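Local coordinates for adhesin competence repressor (Streptococcus pyogenes serotype M3, PDB 5JLU), which regulates transcription in response to zinc as a DNA-binding repressor of the MarR family, at residues Q81-G86 and F98-A104. Numbering follows the deposited sequence.
Sequences QDMLAG and FELTELA
Antiparallel pairing at the open base of a beta hairpin, strands 84-88 and 96-100, together with the turns through which the chain enters and leaves it. Helix 68-80 ends in a Schellman motif whose C-prime residue, Asp82, has positive phi (60/36); Met83 (-99/-29) then leads into extended Leu84-Gly86. The short strand axes approach to 4.7 Å with their directions 149° apart. Ala85 and Glu99 form the hydrogen-bonded pair, Ala85 N to Glu99 O 2.9 Å and Glu99 N to Ala85 O 3.0 Å; Leu84-Leu100 and Gly86-Phe98 are non-hydrogen-bonded pairs, with CA-CA distances of 4.6 and 4.5 Å. Beyond the strands, Thr101 N donates to Met83 O (3.1 Å) and, with chi1 p, Thr101 OG1 donates to Asp82 O (2.7 Å), fastening the helix exit to the turn before helix 105-127. This hairpin is the wing of the MarR-type winged helix-turn-helix domain. Phe98 (chi1 m) swings its ring obliquely past Gly86, CD1 3.6 Å from Gly86 CA, where a CB would clash. Leu84 (m,t) brings CD2 to 4.0 Å from Leu100 CD1, and Leu84, Phe98 and Leu100 all pack on Leu50 of helix 41-52. Met83 CG meets Ala104 CB at 3.7 Å, while Leu103 (t,p) places CD2 3.5 Å from Asp82 O. Leu100 also touches Ala108 of helix 105-127, the helix that carries zinc ligands His111 and His115.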
ATOM      1  N   GLN A  81     -16.406  12.513 -11.524  1.00 42.09           N
ATOM      2  CA  GLN A  81     -16.219  13.513 -10.449  1.00 42.62           C
ATOM      3  C   GLN A  81     -15.723  14.860 -10.920  1.00 43.06           C
ATOM      4  O   GLN A  81     -15.233  15.655 -10.110  1.00 52.29           O
ATOM      5  CB  GLN A  81     -15.289  12.938  -9.389  1.00 43.67           C
ATOM      6  CG  GLN A  81     -15.843  11.609  -8.828  1.00 44.24           C
ATOM      7  CD  GLN A  81     -14.860  10.984  -7.805  1.00 51.89           C
ATOM      8  OE1 GLN A  81     -14.775  11.432  -6.664  1.00 61.27           O
ATOM      9  NE2 GLN A  81     -14.118   9.977  -8.216  1.00 51.11           N
ATOM     10  N   ASP A  82     -15.824  15.120 -12.227  1.00 43.97           N
ATOM     11  CA  ASP A  82     -15.433  16.400 -12.795  1.00 43.40           C
ATOM     12  C   ASP A  82     -13.952  16.721 -12.547  1.00 46.13           C
ATOM     13  O   ASP A  82     -13.571  17.888 -12.351  1.00 43.53           O
ATOM     14  CB  ASP A  82     -16.324  17.500 -12.205  1.00 44.79           C
ATOM     15  CG  ASP A  82     -17.796  17.323 -12.571  1.00 46.97           C
ATOM     16  OD1 ASP A  82     -18.125  17.065 -13.762  1.00 45.12           O
ATOM     17  OD2 ASP A  82     -18.638  17.432 -11.659  1.00 57.47           O
ATOM     18  N   MET A  83     -13.114  15.692 -12.582  1.00 39.88           N
ATOM     19  CA  MET A  83     -11.684  15.861 -12.283  1.00 47.50           C
ATOM     20  C   MET A  83     -10.839  15.955 -13.555  1.00 44.69           C
ATOM     21  O   MET A  83      -9.796  16.566 -13.560  1.00 43.79           O
ATOM     22  CB  MET A  83     -11.254  14.682 -11.388  1.00 51.87           C
ATOM     23  CG  MET A  83     -10.459  15.086 -10.188  1.00 72.73           C
ATOM     24  SD  MET A  83     -11.359  16.154  -9.077  1.00 58.90           S
ATOM     25  CE  MET A  83     -11.600  14.984  -7.765  1.00 67.38           C
ATOM     26  N   LEU A  84     -11.285  15.318 -14.627  1.00 40.93           N
ATOM     27  CA  LEU A  84     -10.553  15.223 -15.915  1.00 42.64           C
ATOM     28  C   LEU A  84     -11.494  15.488 -17.029  1.00 46.11           C
ATOM     29  O   LEU A  84     -12.658  15.189 -16.913  1.00 44.32           O
ATOM     30  CB  LEU A  84     -10.041  13.765 -16.216  1.00 36.48           C
ATOM     31  CG  LEU A  84      -8.896  13.203 -15.395  1.00 35.24           C
ATOM     32  CD1 LEU A  84      -8.409  11.838 -15.770  1.00 38.11           C
ATOM     33  CD2 LEU A  84      -7.754  14.186 -15.406  1.00 37.09           C
ATOM     34  N   ALA A  85     -10.946  15.945 -18.141  1.00 45.22           N
ATOM     35  CA  ALA A  85     -11.675  16.066 -19.372  1.00 50.21           C
ATOM     36  C   ALA A  85     -10.779  15.527 -20.474  1.00 46.16           C
ATOM     37  O   ALA A  85      -9.555  15.691 -20.451  1.00 51.74           O
ATOM     38  CB  ALA A  85     -12.032  17.522 -19.645  1.00 57.23           C
ATOM     39  N   GLY A  86     -11.414  14.797 -21.374  1.00 47.16           N
ATOM     40  CA  GLY A  86     -10.779  14.160 -22.493  1.00 52.81           C
ATOM     41  C   GLY A  86     -11.016  15.018 -23.729  1.00 47.33           C
ATOM     42  O   GLY A  86     -12.087  15.610 -23.889  1.00 51.25           O
ATOM     43  N   PHE A  98      -6.003  13.187 -21.918  1.00 45.00           N
ATOM     44  CA  PHE A  98      -6.656  13.651 -20.741  1.00 40.93           C
ATOM     45  C   PHE A  98      -5.912  14.793 -20.122  1.00 39.23           C
ATOM     46  O   PHE A  98      -4.679  14.926 -20.218  1.00 45.24           O
ATOM     47  CB  PHE A  98      -6.877  12.486 -19.793  1.00 44.77           C
ATOM     48  CG  PHE A  98      -7.913  11.519 -20.310  1.00 44.55           C
ATOM     49  CD1 PHE A  98      -9.250  11.838 -20.254  1.00 42.93           C
ATOM     50  CD2 PHE A  98      -7.542  10.361 -20.909  1.00 52.54           C
ATOM     51  CE1 PHE A  98     -10.226  10.992 -20.758  1.00 48.59           C
ATOM     52  CE2 PHE A  98      -8.505   9.513 -21.437  1.00 48.74           C
ATOM     53  CZ  PHE A  98      -9.825   9.807 -21.342  1.00 47.40           C
ATOM     54  N   GLU A  99      -6.693  15.684 -19.572  1.00 42.74           N
ATOM     55  CA  GLU A  99      -6.132  16.730 -18.754  1.00 50.14           C
ATOM     56  C   GLU A  99      -7.043  17.142 -17.624  1.00 43.72           C
ATOM     57  O   GLU A  99      -8.248  16.872 -17.614  1.00 43.89           O
ATOM     58  CB  GLU A  99      -5.775  17.922 -19.621  1.00 58.56           C
ATOM     59  CG  GLU A  99      -6.946  18.724 -20.098  1.00 68.86           C
ATOM     60  CD  GLU A  99      -6.574  19.668 -21.257  1.00 79.80           C
ATOM     61  OE1 GLU A  99      -7.507  20.382 -21.659  1.00 72.19           O
ATOM     62  OE2 GLU A  99      -5.393  19.701 -21.741  1.00 75.99           O
ATOM     63  N   LEU A 100      -6.416  17.795 -16.679  1.00 41.40           N
ATOM     64  CA  LEU A 100      -7.049  18.142 -15.434  1.00 42.30           C
ATOM     65  C   LEU A 100      -8.067  19.283 -15.661  1.00 43.42           C
ATOM     66  O   LEU A 100      -7.794  20.207 -16.427  1.00 44.35           O
ATOM     67  CB  LEU A 100      -5.942  18.616 -14.462  1.00 45.94           C
ATOM     68  CG  LEU A 100      -5.320  17.591 -13.485  1.00 44.42           C
ATOM     69  CD1 LEU A 100      -4.655  16.450 -14.209  1.00 53.67           C
ATOM     70  CD2 LEU A 100      -4.342  18.317 -12.584  1.00 49.65           C
ATOM     71  N   THR A 101      -9.187  19.228 -14.969  1.00 43.27           N
ATOM     72  CA  THR A 101     -10.080  20.350 -14.927  1.00 49.68           C
ATOM     73  C   THR A 101      -9.580  21.240 -13.793  1.00 60.68           C
ATOM     74  O   THR A 101      -8.785  20.804 -12.966  1.00 54.80           O
ATOM     75  CB  THR A 101     -11.466  19.923 -14.576  1.00 43.61           C
ATOM     76  OG1 THR A 101     -11.459  19.346 -13.248  1.00 46.80           O
ATOM     77  CG2 THR A 101     -12.020  18.927 -15.648  1.00 45.89           C
ATOM     78  N   GLU A 102     -10.073  22.472 -13.752  1.00 57.82           N
ATOM     79  CA  GLU A 102      -9.697  23.459 -12.731  1.00 67.31           C
ATOM     80  C   GLU A 102      -9.855  22.947 -11.344  1.00 60.99           C
ATOM     81  O   GLU A 102      -9.000  23.176 -10.489  1.00 55.01           O
ATOM     82  CB  GLU A 102     -10.535  24.771 -12.848  1.00 67.37           C
ATOM     83  CG  GLU A 102      -9.676  26.011 -12.605  1.00 75.08           C
ATOM     84  CD  GLU A 102      -8.408  26.025 -13.464  1.00 77.36           C
ATOM     85  OE1 GLU A 102      -8.474  25.644 -14.670  1.00 77.38           O
ATOM     86  OE2 GLU A 102      -7.334  26.389 -12.923  1.00 70.44           O
ATOM     87  N   LEU A 103     -10.991  22.296 -11.117  1.00 53.02           N
ATOM     88  CA  LEU A 103     -11.301  21.669  -9.827  1.00 52.29           C
ATOM     89  C   LEU A 103     -10.258  20.603  -9.328  1.00 52.79           C
ATOM     90  O   LEU A 103     -10.145  20.327  -8.107  1.00 54.74           O
ATOM     91  CB  LEU A 103     -12.676  21.007  -9.959  1.00 54.06           C
ATOM     92  CG  LEU A 103     -13.253  20.215  -8.797  1.00 60.19           C
ATOM     93  CD1 LEU A 103     -13.678  21.199  -7.720  1.00 66.36           C
ATOM     94  CD2 LEU A 103     -14.428  19.341  -9.237  1.00 65.80           C
ATOM     95  N   ALA A 104      -9.555  19.962 -10.263  1.00 57.12           N
ATOM     96  CA  ALA A 104      -8.577  18.873  -9.903  1.00 49.47           C
ATOM     97  C   ALA A 104      -7.249  19.436  -9.459  1.00 45.40           C
ATOM     98  O   ALA A 104      -6.531  18.796  -8.718  1.00 46.08           O
ATOM     99  CB  ALA A 104      -8.347  17.990 -11.088  1.00 43.88           C
TER